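Long-range contacts in organophosphorus hydrolase (Pseudomonas oleovorans, PDB 4O98), which hydrolyses phosphotriesters, as an engineered form of a lactonase, probably at a two-zinc centre of the metallo-beta-lactamase type: residues B[248-253]-B[292-297]; B[258-263]-B[275-280]; B[162-167]-B[203-208]. All coordinates share one frame; numbering follows the deposited sequence.

Interaction 1: residues B[248-253]-B[292-297]. With ZN (zinc ion), chain E.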
ATOM      1  N   ILE B 248      17.441   4.720  -8.941  1.00 32.80           N
ATOM      2  CA  ILE B 248      17.393   5.392 -10.240  1.00 37.42           C
ATOM      3  C   ILE B 248      16.465   6.616 -10.174  1.00 39.28           C
ATOM      4  O   ILE B 248      16.536   7.526 -11.008  1.00 40.91           O
ATOM      5  CB  ILE B 248      17.015   4.451 -11.409  1.00 38.76           C
ATOM      6  CG1 ILE B 248      15.540   4.089 -11.373  1.00 39.60           C
ATOM      7  CG2 ILE B 248      17.886   3.199 -11.422  1.00 36.65           C
ATOM      8  CD1 ILE B 248      14.738   4.828 -12.433  1.00 39.55           C
ATOM      9  N   LEU B 249      15.657   6.652  -9.122  1.00 33.98           N
ATOM     10  CA  LEU B 249      14.646   7.672  -8.938  1.00 38.74           C
ATOM     11  C   LEU B 249      14.391   7.804  -7.427  1.00 37.54           C
ATOM     12  O   LEU B 249      14.310   6.787  -6.734  1.00 37.74           O
ATOM     13  CB  LEU B 249      13.396   7.178  -9.653  1.00 42.32           C
ATOM     14  CG  LEU B 249      12.157   8.010  -9.835  1.00 35.97           C
ATOM     15  CD1 LEU B 249      11.462   7.498 -11.082  1.00 33.80           C
ATOM     16  CD2 LEU B 249      11.261   7.878  -8.619  1.00 32.30           C
ATOM     17  N   ILE B 250      14.261   9.036  -6.929  1.00 34.28           N
ATOM     18  CA  ILE B 250      14.098   9.300  -5.494  1.00 32.81           C
ATOM     19  C   ILE B 250      12.695   9.809  -5.102  1.00 35.82           C
ATOM     20  O   ILE B 250      12.233   9.593  -3.972  1.00 34.11           O
ATOM     21  CB  ILE B 250      15.132  10.335  -5.005  1.00 34.86           C
ATOM     22  CG1 ILE B 250      16.543   9.964  -5.465  1.00 40.94           C
ATOM     23  CG2 ILE B 250      15.085  10.482  -3.494  1.00 36.11           C
ATOM     24  CD1 ILE B 250      17.081   8.696  -4.840  1.00 36.44           C
ATOM     25  N   ASN B 251      12.027  10.510  -6.014  1.00 31.90           N
ATOM     26  CA  ASN B 251      10.728  11.098  -5.697  1.00 30.96           C
ATOM     27  C   ASN B 251       9.685  10.702  -6.730  1.00 33.08           C
ATOM     28  O   ASN B 251       9.677  11.240  -7.845  1.00 33.13           O
ATOM     29  CB  ASN B 251      10.842  12.630  -5.607  1.00 33.54           C
ATOM     30  CG  ASN B 251       9.541  13.300  -5.170  1.00 32.67           C
ATOM     31  OD1 ASN B 251       8.484  13.120  -5.789  1.00 31.70           O
ATOM     32  ND2 ASN B 251       9.614  14.076  -4.096  1.00 31.37           N
ATOM     33  N   HIS B 252       8.790   9.793  -6.351  1.00 30.34           N
ATOM     34  CA  HIS B 252       7.833   9.208  -7.294  1.00 32.56           C
ATOM     35  C   HIS B 252       6.922  10.264  -7.922  1.00 33.08           C
ATOM     36  O   HIS B 252       6.523  10.140  -9.073  1.00 35.86           O
ATOM     37  CB  HIS B 252       6.977   8.137  -6.600  1.00 32.15           C
ATOM     38  CG  HIS B 252       6.032   8.698  -5.580  1.00 35.89           C
ATOM     39  ND1 HIS B 252       4.683   8.858  -5.827  1.00 31.27           N
ATOM     40  CD2 HIS B 252       6.249   9.179  -4.331  1.00 31.93           C
ATOM     41  CE1 HIS B 252       4.104   9.394  -4.765  1.00 35.62           C
ATOM     42  NE2 HIS B 252       5.031   9.599  -3.842  1.00 38.13           N
ATOM     43  N   ALA B 253       6.606  11.305  -7.163  1.00 33.28           N
ATOM     44  CA  ALA B 253       5.636  12.304  -7.604  1.00 36.09           C
ATOM     45  C   ALA B 253       6.158  13.232  -8.703  1.00 34.82           C
ATOM     46  O   ALA B 253       5.367  13.827  -9.439  1.00 32.16           O
ATOM     47  CB  ALA B 253       5.142  13.114  -6.425  1.00 32.18           C
ATOM     48  N   GLY B 292      11.560  -0.599  -5.741  1.00 31.28           N
ATOM     49  CA  GLY B 292      12.285   0.662  -5.707  1.00 30.77           C
ATOM     50  C   GLY B 292      12.594   1.183  -4.313  1.00 32.32           C
ATOM     51  O   GLY B 292      11.685   1.408  -3.502  1.00 30.17           O
ATOM     52  N   ALA B 293      13.883   1.406  -4.050  1.00 28.60           N
ATOM     53  CA  ALA B 293      14.363   1.737  -2.708  1.00 29.20           C
ATOM     54  C   ALA B 293      13.704   2.953  -2.056  1.00 30.79           C
ATOM     55  O   ALA B 293      13.563   2.984  -0.832  1.00 29.36           O
ATOM     56  CB  ALA B 293      15.876   1.908  -2.724  1.00 29.35           C
ATOM     57  N   HIS B 294      13.342   3.969  -2.846  1.00 28.95           N
ATOM     58  CA  HIS B 294      12.717   5.167  -2.264  1.00 31.28           C
ATOM     59  C   HIS B 294      11.271   5.446  -2.707  1.00 28.91           C
ATOM     60  O   HIS B 294      10.745   6.533  -2.485  1.00 31.26           O
ATOM     61  CB  HIS B 294      13.601   6.402  -2.472  1.00 30.64           C
ATOM     62  CG  HIS B 294      14.940   6.285  -1.809  1.00 30.19           C
ATOM     63  ND1 HIS B 294      15.073   6.127  -0.446  1.00 28.92           N
ATOM     64  CD2 HIS B 294      16.186   6.252  -2.321  1.00 29.42           C
ATOM     65  CE1 HIS B 294      16.355   6.014  -0.148  1.00 33.89           C
ATOM     66  NE2 HIS B 294      17.053   6.096  -1.264  1.00 32.37           N
ATOM     67  N   LEU B 295      10.630   4.449  -3.297  1.00 28.71           N
ATOM     68  CA  LEU B 295       9.218   4.541  -3.661  1.00 27.82           C
ATOM     69  C   LEU B 295       8.400   4.225  -2.408  1.00 29.59           C
ATOM     70  O   LEU B 295       8.925   3.608  -1.471  1.00 30.37           O
ATOM     71  CB  LEU B 295       8.916   3.559  -4.794  1.00 28.87           C
ATOM     72  CG  LEU B 295       9.809   3.650  -6.043  1.00 28.83           C
ATOM     73  CD1 LEU B 295       9.413   2.608  -7.077  1.00 30.26           C
ATOM     74  CD2 LEU B 295       9.766   5.043  -6.677  1.00 30.76           C
ATOM     75  N   PRO B 296       7.131   4.685  -2.352  1.00 29.20           N
ATOM     76  CA  PRO B 296       6.355   4.464  -1.121  1.00 28.19           C
ATOM     77  C   PRO B 296       6.255   2.969  -0.830  1.00 30.17           C
ATOM     78  O   PRO B 296       5.926   2.201  -1.743  1.00 27.04           O
ATOM     79  CB  PRO B 296       4.975   5.049  -1.463  1.00 28.62           C
ATOM     80  CG  PRO B 296       5.272   6.109  -2.534  1.00 29.55           C
ATOM     81  CD  PRO B 296       6.400   5.501  -3.344  1.00 31.14           C
ATOM     82  N   PHE B 297       6.549   2.570   0.407  1.00 28.96           N
ATOM     83  CA  PHE B 297       6.583   1.155   0.787  1.00 27.94           C
ATOM     84  C   PHE B 297       5.249   0.480   0.449  1.00 26.89           C
ATOM     85  O   PHE B 297       4.195   1.044   0.730  1.00 26.31           O
ATOM     86  CB  PHE B 297       6.899   1.014   2.295  1.00 30.90           C
ATOM     87  CG  PHE B 297       6.977  -0.415   2.758  1.00 29.58           C
ATOM     88  CD1 PHE B 297       8.165  -1.132   2.651  1.00 30.20           C
ATOM     89  CD2 PHE B 297       5.853  -1.055   3.244  1.00 25.48           C
ATOM     90  CE1 PHE B 297       8.228  -2.459   3.046  1.00 30.87           C
ATOM     91  CE2 PHE B 297       5.901  -2.393   3.632  1.00 26.15           C
ATOM     92  CZ  PHE B 297       7.086  -3.090   3.542  1.00 31.01           C
TER
HETATM   93 ZN    ZN E 401      19.071   5.722  -1.328  1.00 35.82          ZN
HETATM   94  O   HOH W   1      13.941   4.005  -5.703  1.00 29.69           O
HETATM   95  O   HOH W   2       9.198   8.534  -3.964  1.00 31.60           O
HETATM   96  O   HOH W   3      20.785   7.046  -1.044  1.00 32.51           O
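With chi1 at 68°, His-252 holds its CG between its own backbone N and carbonyl carbon, which brings the imidazole up to the ring of Pro-296. His-294 turns its CG anti to the carbonyl carbon (chi1 -62°), and its CD2 comes beside the engineered Ile-250, whose CD1 lies 3.6 Å from His-294 CD2, obliquely to the ring. Pro-296 CG stands over one face of His-252 in a CH-pi contact, 3.8 Å from the ring centroid, while Ala-253 CB covers the opposite face. His-252 NE2 is hydrogen-bonded to Glu-316 of the second subunit, so this ring also belongs to the dimer interface. The segments follow neighbouring parallel strands, 240-246 and 289-292, of a metallo-beta-lactamase sandwich, the first running into helix 252-255 and the second supplying a zinc ligand. His-294 NE2 binds the zinc together with Asp-143, His-144, Asp-247 and a water; its ND1 is held by Ala-88 O, which with the zinc bond holds the ring's rotation. Two waters join the backbones: one donates to Leu-249 O (3.0 Å) and accepts from His-294 N (2.9 Å), the other accepts from His-252 N (2.7 Å) and donates to His-294 O (2.9 Å). Beside these bridges Leu-249 CD2 meets Leu-295 CD2 at 3.7 Å, the two side chains crossing at about a right angle, and Phe-256 packs against both leucines.

Interaction 2: residues B[258-263]-B[275-280]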
ATOM      1  N   LYS B 258       8.581  13.687 -14.826  1.00 35.48           N
ATOM      2  CA  LYS B 258       9.688  14.480 -15.376  1.00 33.50           C
ATOM      3  C   LYS B 258      11.045  13.849 -15.048  1.00 34.05           C
ATOM      4  O   LYS B 258      11.750  14.312 -14.146  1.00 36.79           O
ATOM      5  CB  LYS B 258       9.673  15.909 -14.815  1.00 38.37           C
ATOM      6  CG  LYS B 258       8.304  16.567 -14.683  1.00 41.05           C
ATOM      7  CD  LYS B 258       7.698  16.923 -16.040  1.00 42.40           C
ATOM      8  CE  LYS B 258       8.325  18.175 -16.619  1.00 48.94           C
ATOM      9  NZ  LYS B 258       7.539  18.703 -17.781  1.00 51.05           N
ATOM     10  N   PRO B 259      11.429  12.799 -15.780  1.00 31.17           N
ATOM     11  CA  PRO B 259      12.667  12.093 -15.414  1.00 33.09           C
ATOM     12  C   PRO B 259      13.923  12.946 -15.617  1.00 39.87           C
ATOM     13  O   PRO B 259      14.991  12.588 -15.092  1.00 39.36           O
ATOM     14  CB  PRO B 259      12.678  10.883 -16.354  1.00 34.76           C
ATOM     15  CG  PRO B 259      11.243  10.714 -16.792  1.00 37.45           C
ATOM     16  CD  PRO B 259      10.694  12.119 -16.858  1.00 34.43           C
ATOM     17  N   GLU B 260      13.803  14.057 -16.344  1.00 33.38           N
ATOM     18  CA  GLU B 260      14.959  14.928 -16.545  1.00 38.27           C
ATOM     19  C   GLU B 260      15.274  15.727 -15.287  1.00 39.01           C
ATOM     20  O   GLU B 260      16.362  16.296 -15.158  1.00 42.02           O
ATOM     21  CB  GLU B 260      14.770  15.860 -17.749  1.00 35.89           C
ATOM     22  CG  GLU B 260      14.706  15.130 -19.092  1.00 39.03           C
ATOM     23  CD  GLU B 260      16.032  14.502 -19.462  1.00 45.32           C
ATOM     24  OE1 GLU B 260      17.066  15.176 -19.265  1.00 47.45           O
ATOM     25  OE2 GLU B 260      16.044  13.341 -19.939  1.00 45.12           O
ATOM     26  N   VAL B 261      14.326  15.764 -14.355  1.00 34.51           N
ATOM     27  CA  VAL B 261      14.575  16.387 -13.063  1.00 36.97           C
ATOM     28  C   VAL B 261      15.616  15.564 -12.305  1.00 40.45           C
ATOM     29  O   VAL B 261      15.487  14.338 -12.180  1.00 36.85           O
ATOM     30  CB  VAL B 261      13.303  16.467 -12.223  1.00 35.03           C
ATOM     31  CG1 VAL B 261      13.633  16.934 -10.834  1.00 35.96           C
ATOM     32  CG2 VAL B 261      12.293  17.405 -12.870  1.00 37.50           C
ATOM     33  N   VAL B 262      16.645  16.236 -11.800  1.00 40.31           N
ATOM     34  CA  VAL B 262      17.763  15.542 -11.182  1.00 38.75           C
ATOM     35  C   VAL B 262      17.733  15.677  -9.680  1.00 38.69           C
ATOM     36  O   VAL B 262      16.940  16.441  -9.127  1.00 43.69           O
ATOM     37  CB  VAL B 262      19.106  16.075 -11.698  1.00 43.64           C
ATOM     38  CG1 VAL B 262      19.131  16.028 -13.207  1.00 43.20           C
ATOM     39  CG2 VAL B 262      19.343  17.495 -11.211  1.00 38.45           C
ATOM     40  N   TRP B 263      18.615  14.930  -9.027  1.00 36.44           N
ATOM     41  CA  TRP B 263      18.709  14.915  -7.576  1.00 40.43           C
ATOM     42  C   TRP B 263      20.078  15.474  -7.173  1.00 42.90           C
ATOM     43  O   TRP B 263      21.091  15.131  -7.793  1.00 39.27           O
ATOM     44  CB  TRP B 263      18.525  13.470  -7.099  1.00 37.08           C
ATOM     45  CG  TRP B 263      18.622  13.234  -5.627  1.00 39.15           C
ATOM     46  CD1 TRP B 263      19.619  12.577  -4.964  1.00 42.02           C
ATOM     47  CD2 TRP B 263      17.668  13.622  -4.633  1.00 44.36           C
ATOM     48  NE1 TRP B 263      19.350  12.545  -3.615  1.00 41.92           N
ATOM     49  CE2 TRP B 263      18.157  13.180  -3.387  1.00 44.76           C
ATOM     50  CE3 TRP B 263      16.444  14.297  -4.676  1.00 43.43           C
ATOM     51  CZ2 TRP B 263      17.463  13.394  -2.197  1.00 43.26           C
ATOM     52  CZ3 TRP B 263      15.760  14.508  -3.499  1.00 43.82           C
ATOM     53  CH2 TRP B 263      16.267  14.057  -2.277  1.00 44.67           C
ATOM     54  N   SER B 275      20.435   7.019 -17.354  1.00 38.74           N
ATOM     55  CA  SER B 275      20.052   5.723 -16.791  1.00 39.71           C
ATOM     56  C   SER B 275      18.572   5.724 -16.414  1.00 37.31           C
ATOM     57  O   SER B 275      17.878   4.749 -16.649  1.00 40.88           O
ATOM     58  CB  SER B 275      20.894   5.375 -15.557  1.00 39.10           C
ATOM     59  OG  SER B 275      22.280   5.363 -15.835  1.00 41.79           O
ATOM     60  N   ARG B 276      18.089   6.820 -15.834  1.00 36.44           N
ATOM     61  CA  ARG B 276      16.686   6.893 -15.428  1.00 36.53           C
ATOM     62  C   ARG B 276      15.744   6.776 -16.627  1.00 36.74           C
ATOM     63  O   ARG B 276      14.821   5.955 -16.617  1.00 36.24           O
ATOM     64  CB  ARG B 276      16.432   8.189 -14.661  1.00 34.98           C
ATOM     65  CG  ARG B 276      14.997   8.400 -14.182  1.00 35.55           C
ATOM     66  CD  ARG B 276      14.917   9.701 -13.390  1.00 34.73           C
ATOM     67  NE  ARG B 276      15.978   9.743 -12.392  1.00 40.45           N
ATOM     68  CZ  ARG B 276      16.851  10.730 -12.269  1.00 39.36           C
ATOM     69  NH1 ARG B 276      16.782  11.790 -13.067  1.00 35.36           N
ATOM     70  NH2 ARG B 276      17.786  10.663 -11.329  1.00 45.26           N
ATOM     71  N   GLN B 277      15.995   7.589 -17.658  1.00 35.38           N
ATOM     72  CA  GLN B 277      15.248   7.528 -18.922  1.00 42.19           C
ATOM     73  C   GLN B 277      15.237   6.131 -19.555  1.00 39.65           C
ATOM     74  O   GLN B 277      14.180   5.639 -19.966  1.00 41.12           O
ATOM     75  CB  GLN B 277      15.790   8.557 -19.930  1.00 39.52           C
ATOM     76  CG  GLN B 277      15.486  10.028 -19.565  1.00 39.61           C
ATOM     77  CD  GLN B 277      14.061  10.447 -19.890  1.00 42.39           C
ATOM     78  OE1 GLN B 277      13.206   9.619 -20.206  1.00 44.21           O
ATOM     79  NE2 GLN B 277      13.801  11.747 -19.821  1.00 42.91           N
ATOM     80  N   ARG B 278      16.412   5.508 -19.633  1.00 36.22           N
ATOM     81  CA  ARG B 278      16.547   4.168 -20.198  1.00 36.63           C
ATOM     82  C   ARG B 278      15.759   3.143 -19.383  1.00 38.59           C
ATOM     83  O   ARG B 278      14.953   2.391 -19.938  1.00 39.00           O
ATOM     84  CB  ARG B 278      18.025   3.758 -20.260  1.00 40.83           C
ATOM     85  CG  ARG B 278      18.263   2.287 -20.593  1.00 49.55           C
ATOM     86  CD  ARG B 278      19.755   1.947 -20.747  1.00 53.43           C
ATOM     87  NE  ARG B 278      20.463   1.881 -19.465  1.00 59.13           N
ATOM     88  CZ  ARG B 278      21.530   2.617 -19.154  1.00 56.60           C
ATOM     89  NH1 ARG B 278      22.030   3.477 -20.036  1.00 58.83           N
ATOM     90  NH2 ARG B 278      22.106   2.492 -17.960  1.00 54.75           N
ATOM     91  N   ILE B 279      15.981   3.133 -18.067  1.00 38.89           N
ATOM     92  CA  ILE B 279      15.357   2.142 -17.192  1.00 36.49           C
ATOM     93  C   ILE B 279      13.826   2.283 -17.187  1.00 37.82           C
ATOM     94  O   ILE B 279      13.110   1.290 -17.275  1.00 37.84           O
ATOM     95  CB  ILE B 279      15.908   2.213 -15.751  1.00 41.85           C
ATOM     96  CG1 ILE B 279      17.421   1.963 -15.718  1.00 40.40           C
ATOM     97  CG2 ILE B 279      15.203   1.200 -14.866  1.00 40.65           C
ATOM     98  CD1 ILE B 279      17.852   0.688 -16.422  1.00 43.45           C
ATOM     99  N   LEU B 280      13.329   3.514 -17.085  1.00 35.75           N
ATOM    100  CA  LEU B 280      11.891   3.761 -17.141  1.00 36.72           C
ATOM    101  C   LEU B 280      11.290   3.257 -18.466  1.00 40.96           C
ATOM    102  O   LEU B 280      10.281   2.538 -18.478  1.00 40.83           O
ATOM    103  CB  LEU B 280      11.618   5.254 -16.997  1.00 34.23           C
ATOM    104  CG  LEU B 280      11.013   5.857 -15.732  1.00 38.15           C
ATOM    105  CD1 LEU B 280      11.323   5.065 -14.497  1.00 35.50           C
ATOM    106  CD2 LEU B 280      11.512   7.280 -15.590  1.00 32.23           C
TER
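Arg-276 and Pro-259 make the buried hydrogen bond of this contact: NH1 of Arg-276 donates to Pro-259 O over 2.8 Å, with the oxygen almost in the guanidinium plane. The arginine chain runs extended from the helix until it bends at chi3 (-49°), which carries NH1 to that carbonyl. Its NE is spent on Ile-248 O, so one guanidinium grips two separate loops. Val-261 O also lies near NH1, at a poor angle for a bond, and is served by Gln-255 NE2. The second hydrogen bond is more exposed: Gln-277 NE2 reaches the anti lone pair of Glu-260 OE2 at 2.8 Å, amide and carboxylate being nearly coplanar. Glu-260 OE1 forms a salt bridge with Arg-273, one turn earlier in the helix. The apolar contact centres on Pro-259, whose CG touches Leu-280 CD2 at 3.6 Å, while its CB rests against the Gln-277 amide, 3.7 Å from NE2. Lys-258 to Val-261 is a type I turn packed against the helix. Helix 269-286, with Ile-279 and Leu-280 on Trp-245, is the long helix in the beta-alpha-beta crossover between parallel strands 240-246 and 289-292 of the metallo-beta-lactamase sandwich.

Interaction 3: residues B[162-167]-B[203-208]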
ATOM      1  N   VAL B 162      28.802 -10.476   0.722  1.00 41.69           N
ATOM      2  CA  VAL B 162      28.345  -9.181   0.224  1.00 36.98           C
ATOM      3  C   VAL B 162      28.868  -8.914  -1.175  1.00 44.14           C
ATOM      4  O   VAL B 162      30.080  -8.849  -1.395  1.00 49.23           O
ATOM      5  CB  VAL B 162      28.750  -8.033   1.150  1.00 38.47           C
ATOM      6  CG1 VAL B 162      28.333  -6.679   0.550  1.00 39.98           C
ATOM      7  CG2 VAL B 162      28.119  -8.221   2.511  1.00 38.82           C
ATOM      8  N   GLU B 163      27.950  -8.774  -2.125  1.00 43.31           N
ATOM      9  CA  GLU B 163      28.312  -8.482  -3.510  1.00 47.61           C
ATOM     10  C   GLU B 163      28.177  -6.980  -3.789  1.00 49.21           C
ATOM     11  O   GLU B 163      27.076  -6.415  -3.694  1.00 42.34           O
ATOM     12  CB  GLU B 163      27.413  -9.270  -4.463  1.00 44.18           C
ATOM     13  CG  GLU B 163      27.396 -10.774  -4.208  1.00 48.45           C
ATOM     14  CD  GLU B 163      28.535 -11.487  -4.915  1.00 59.50           C
ATOM     15  OE1 GLU B 163      28.507 -12.737  -4.995  1.00 58.19           O
ATOM     16  OE2 GLU B 163      29.457 -10.786  -5.397  1.00 61.07           O
ATOM     17  N   VAL B 164      29.295  -6.337  -4.119  1.00 44.90           N
ATOM     18  CA  VAL B 164      29.294  -4.907  -4.406  1.00 43.60           C
ATOM     19  C   VAL B 164      29.865  -4.697  -5.805  1.00 42.76           C
ATOM     20  O   VAL B 164      30.859  -5.322  -6.168  1.00 46.77           O
ATOM     21  CB  VAL B 164      30.090  -4.117  -3.333  1.00 39.24           C
ATOM     22  CG1 VAL B 164      31.524  -4.566  -3.297  1.00 47.30           C
ATOM     23  CG2 VAL B 164      30.024  -2.621  -3.587  1.00 42.44           C
ATOM     24  N   PRO B 165      29.212  -3.850  -6.616  1.00 41.70           N
ATOM     25  CA  PRO B 165      29.732  -3.605  -7.969  1.00 45.02           C
ATOM     26  C   PRO B 165      31.145  -3.024  -7.899  1.00 45.80           C
ATOM     27  O   PRO B 165      31.411  -2.186  -7.029  1.00 42.27           O
ATOM     28  CB  PRO B 165      28.761  -2.561  -8.541  1.00 39.17           C
ATOM     29  CG  PRO B 165      27.501  -2.707  -7.725  1.00 41.16           C
ATOM     30  CD  PRO B 165      27.959  -3.113  -6.350  1.00 41.84           C
ATOM     31  N   GLN B 166      32.029  -3.463  -8.792  1.00 45.94           N
ATOM     32  CA  GLN B 166      33.432  -3.073  -8.722  1.00 48.68           C
ATOM     33  C   GLN B 166      33.647  -1.563  -8.803  1.00 46.25           C
ATOM     34  O   GLN B 166      34.424  -0.995  -8.030  1.00 45.50           O
ATOM     35  CB  GLN B 166      34.258  -3.781  -9.795  1.00 52.38           C
ATOM     36  CG  GLN B 166      35.733  -3.405  -9.725  1.00 55.87           C
ATOM     37  CD  GLN B 166      36.628  -4.444 -10.335  1.00 63.32           C
ATOM     38  OE1 GLN B 166      36.629  -4.640 -11.550  1.00 67.40           O
ATOM     39  NE2 GLN B 166      37.402  -5.128  -9.493  1.00 68.57           N
ATOM     40  N   ALA B 167      32.952  -0.917  -9.732  1.00 44.85           N
ATOM     41  CA  ALA B 167      33.066   0.528  -9.896  1.00 45.92           C
ATOM     42  C   ALA B 167      32.627   1.247  -8.622  1.00 45.90           C
ATOM     43  O   ALA B 167      33.079   2.359  -8.318  1.00 43.46           O
ATOM     44  CB  ALA B 167      32.239   0.990 -11.098  1.00 42.43           C
ATOM     45  N   ASN B 203      36.639 -12.320   4.738  1.00 50.94           N
ATOM     46  CA  ASN B 203      36.734 -12.624   3.308  1.00 54.20           C
ATOM     47  C   ASN B 203      35.372 -12.865   2.646  1.00 53.16           C
ATOM     48  O   ASN B 203      35.245 -13.643   1.689  1.00 50.23           O
ATOM     49  CB  ASN B 203      37.684 -13.802   3.058  1.00 53.82           C
ATOM     50  CG  ASN B 203      38.587 -13.567   1.867  1.00 61.98           C
ATOM     51  OD1 ASN B 203      38.316 -14.038   0.758  1.00 61.05           O
ATOM     52  ND2 ASN B 203      39.665 -12.818   2.085  1.00 62.35           N
ATOM     53  N   LYS B 204      34.361 -12.178   3.172  1.00 48.82           N
ATOM     54  CA  LYS B 204      32.999 -12.285   2.668  1.00 49.00           C
ATOM     55  C   LYS B 204      32.596 -11.024   1.896  1.00 50.47           C
ATOM     56  O   LYS B 204      31.402 -10.753   1.726  1.00 45.80           O
ATOM     57  CB  LYS B 204      32.016 -12.526   3.819  1.00 47.63           C
ATOM     58  CG  LYS B 204      32.128 -13.902   4.493  1.00 50.38           C
ATOM     59  CD  LYS B 204      32.040 -15.035   3.477  1.00 46.78           C
ATOM     60  CE  LYS B 204      31.474 -16.314   4.101  1.00 54.95           C
ATOM     61  NZ  LYS B 204      29.993 -16.253   4.320  1.00 52.67           N
ATOM     62  N   LEU B 205      33.588 -10.249   1.444  1.00 49.39           N
ATOM     63  CA  LEU B 205      33.323  -9.076   0.608  1.00 45.40           C
ATOM     64  C   LEU B 205      33.789  -9.293  -0.828  1.00 49.42           C
ATOM     65  O   LEU B 205      34.980  -9.462  -1.088  1.00 51.11           O
ATOM     66  CB  LEU B 205      33.969  -7.822   1.180  1.00 45.01           C
ATOM     67  CG  LEU B 205      33.826  -6.616   0.242  1.00 49.58           C
ATOM     68  CD1 LEU B 205      32.364  -6.214   0.120  1.00 44.25           C
ATOM     69  CD2 LEU B 205      34.680  -5.446   0.702  1.00 45.54           C
ATOM     70  N   LYS B 206      32.843  -9.275  -1.761  1.00 46.77           N
ATOM     71  CA  LYS B 206      33.123  -9.674  -3.131  1.00 49.31           C
ATOM     72  C   LYS B 206      32.798  -8.581  -4.153  1.00 53.40           C
ATOM     73  O   LYS B 206      31.633  -8.375  -4.509  1.00 54.01           O
ATOM     74  CB  LYS B 206      32.357 -10.962  -3.447  1.00 52.55           C
ATOM     75  CG  LYS B 206      32.486 -11.479  -4.877  1.00 56.58           C
ATOM     76  CD  LYS B 206      31.809 -12.861  -5.007  1.00 60.76           C
ATOM     77  CE  LYS B 206      31.409 -13.181  -6.454  1.00 64.45           C
ATOM     78  NZ  LYS B 206      30.379 -14.274  -6.545  1.00 66.70           N
ATOM     79  N   PRO B 207      33.829  -7.862  -4.624  1.00 53.57           N
ATOM     80  CA  PRO B 207      33.597  -6.949  -5.747  1.00 52.16           C
ATOM     81  C   PRO B 207      33.473  -7.747  -7.037  1.00 53.97           C
ATOM     82  O   PRO B 207      34.325  -8.589  -7.310  1.00 64.27           O
ATOM     83  CB  PRO B 207      34.857  -6.073  -5.760  1.00 50.48           C
ATOM     84  CG  PRO B 207      35.446  -6.226  -4.375  1.00 51.68           C
ATOM     85  CD  PRO B 207      35.145  -7.645  -4.000  1.00 47.80           C
ATOM     86  N   TYR B 208      32.409  -7.502  -7.796  1.00 55.11           N
ATOM     87  CA  TYR B 208      32.149  -8.217  -9.041  1.00 54.18           C
ATOM     88  C   TYR B 208      32.158  -7.231 -10.205  1.00 56.18           C
ATOM     89  O   TYR B 208      31.805  -6.062 -10.030  1.00 49.74           O
ATOM     90  CB  TYR B 208      30.796  -8.938  -8.980  1.00 52.75           C
ATOM     91  CG  TYR B 208      29.592  -8.011  -8.895  1.00 55.27           C
ATOM     92  CD1 TYR B 208      29.020  -7.473 -10.051  1.00 54.58           C
ATOM     93  CD2 TYR B 208      29.019  -7.684  -7.666  1.00 50.14           C
ATOM     94  CE1 TYR B 208      27.923  -6.623  -9.989  1.00 50.18           C
ATOM     95  CE2 TYR B 208      27.908  -6.838  -7.593  1.00 49.65           C
ATOM     96  CZ  TYR B 208      27.371  -6.314  -8.764  1.00 49.88           C
ATOM     97  OH  TYR B 208      26.285  -5.475  -8.728  1.00 45.62           O
TER
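Leu-205 lays CD1 against two valines of the neighbouring strand, 3.9 Å from Val-164 CG1 and 4.1 Å from Val-162 CG1, forming the apolar centre of a parallel strand pair. The pair closes a beta-alpha-beta crossover of the metallo-beta-lactamase fold: strand 161-165 leads through helices to strand 205-208, an outermost strand of its sheet within the chain. Helix 186-201 covers this face, Val-196 and Ala-200 packing on Leu-205 and Tyr-199 on Val-162. Beneath this cluster runs the parallel ladder. Val-162 bonds through both its N and its O to segment 203-208, N to Lys-204 O and O from Lys-206 N; Val-164 repeats the pattern, its N donating to Lys-206 O and its O accepting from Tyr-208 N. A last bond, Gln-166 N to Tyr-208 O (2.9 Å), ties the first turn of the next helix to the strand end. Tyr-208, with chi1 at 66°, turns its ring onto the backbone of Val-164 and Pro-165, and Pro-165 CA sits over one face, 3.9 Å from the centroid. The phenol OH is held by Tyr-233 of the second sheet. On the polar edge Glu-163 bends at chi2 (-86°) and runs alongside the extended Lys-206, its carboxylate lying against the lysine methylenes. The salt bridge closes at the ends of the side chains, where Lys-206 NZ donates to the syn lone pair of Glu-163 OE1 at 2.9 Å.

In the fold
Interactions 1 and 2, centres about 12 Å apart, meet where Arg-276 NE bonds Ile-248 O; engineered Ile-250 and Trp-263 also pack across the junction. Interaction 2 lies within the connection between strands 240-246 and 289-292, where a loop covers the helix; interaction 1 lies deeper, joining its start to the loop after 289-292, at the zinc site and dimer interface. Interaction 3 is about 25 Å from interaction 1, between centres, and pairs strands at one margin of the other sheet. Chemistry follows place: waters, ring packing and metal ligation in the buried contact, side-chain hydrogen bonds in the loop-helix one, and a backbone ladder with a salt bridge from a buried glutamate to an exposed lysine.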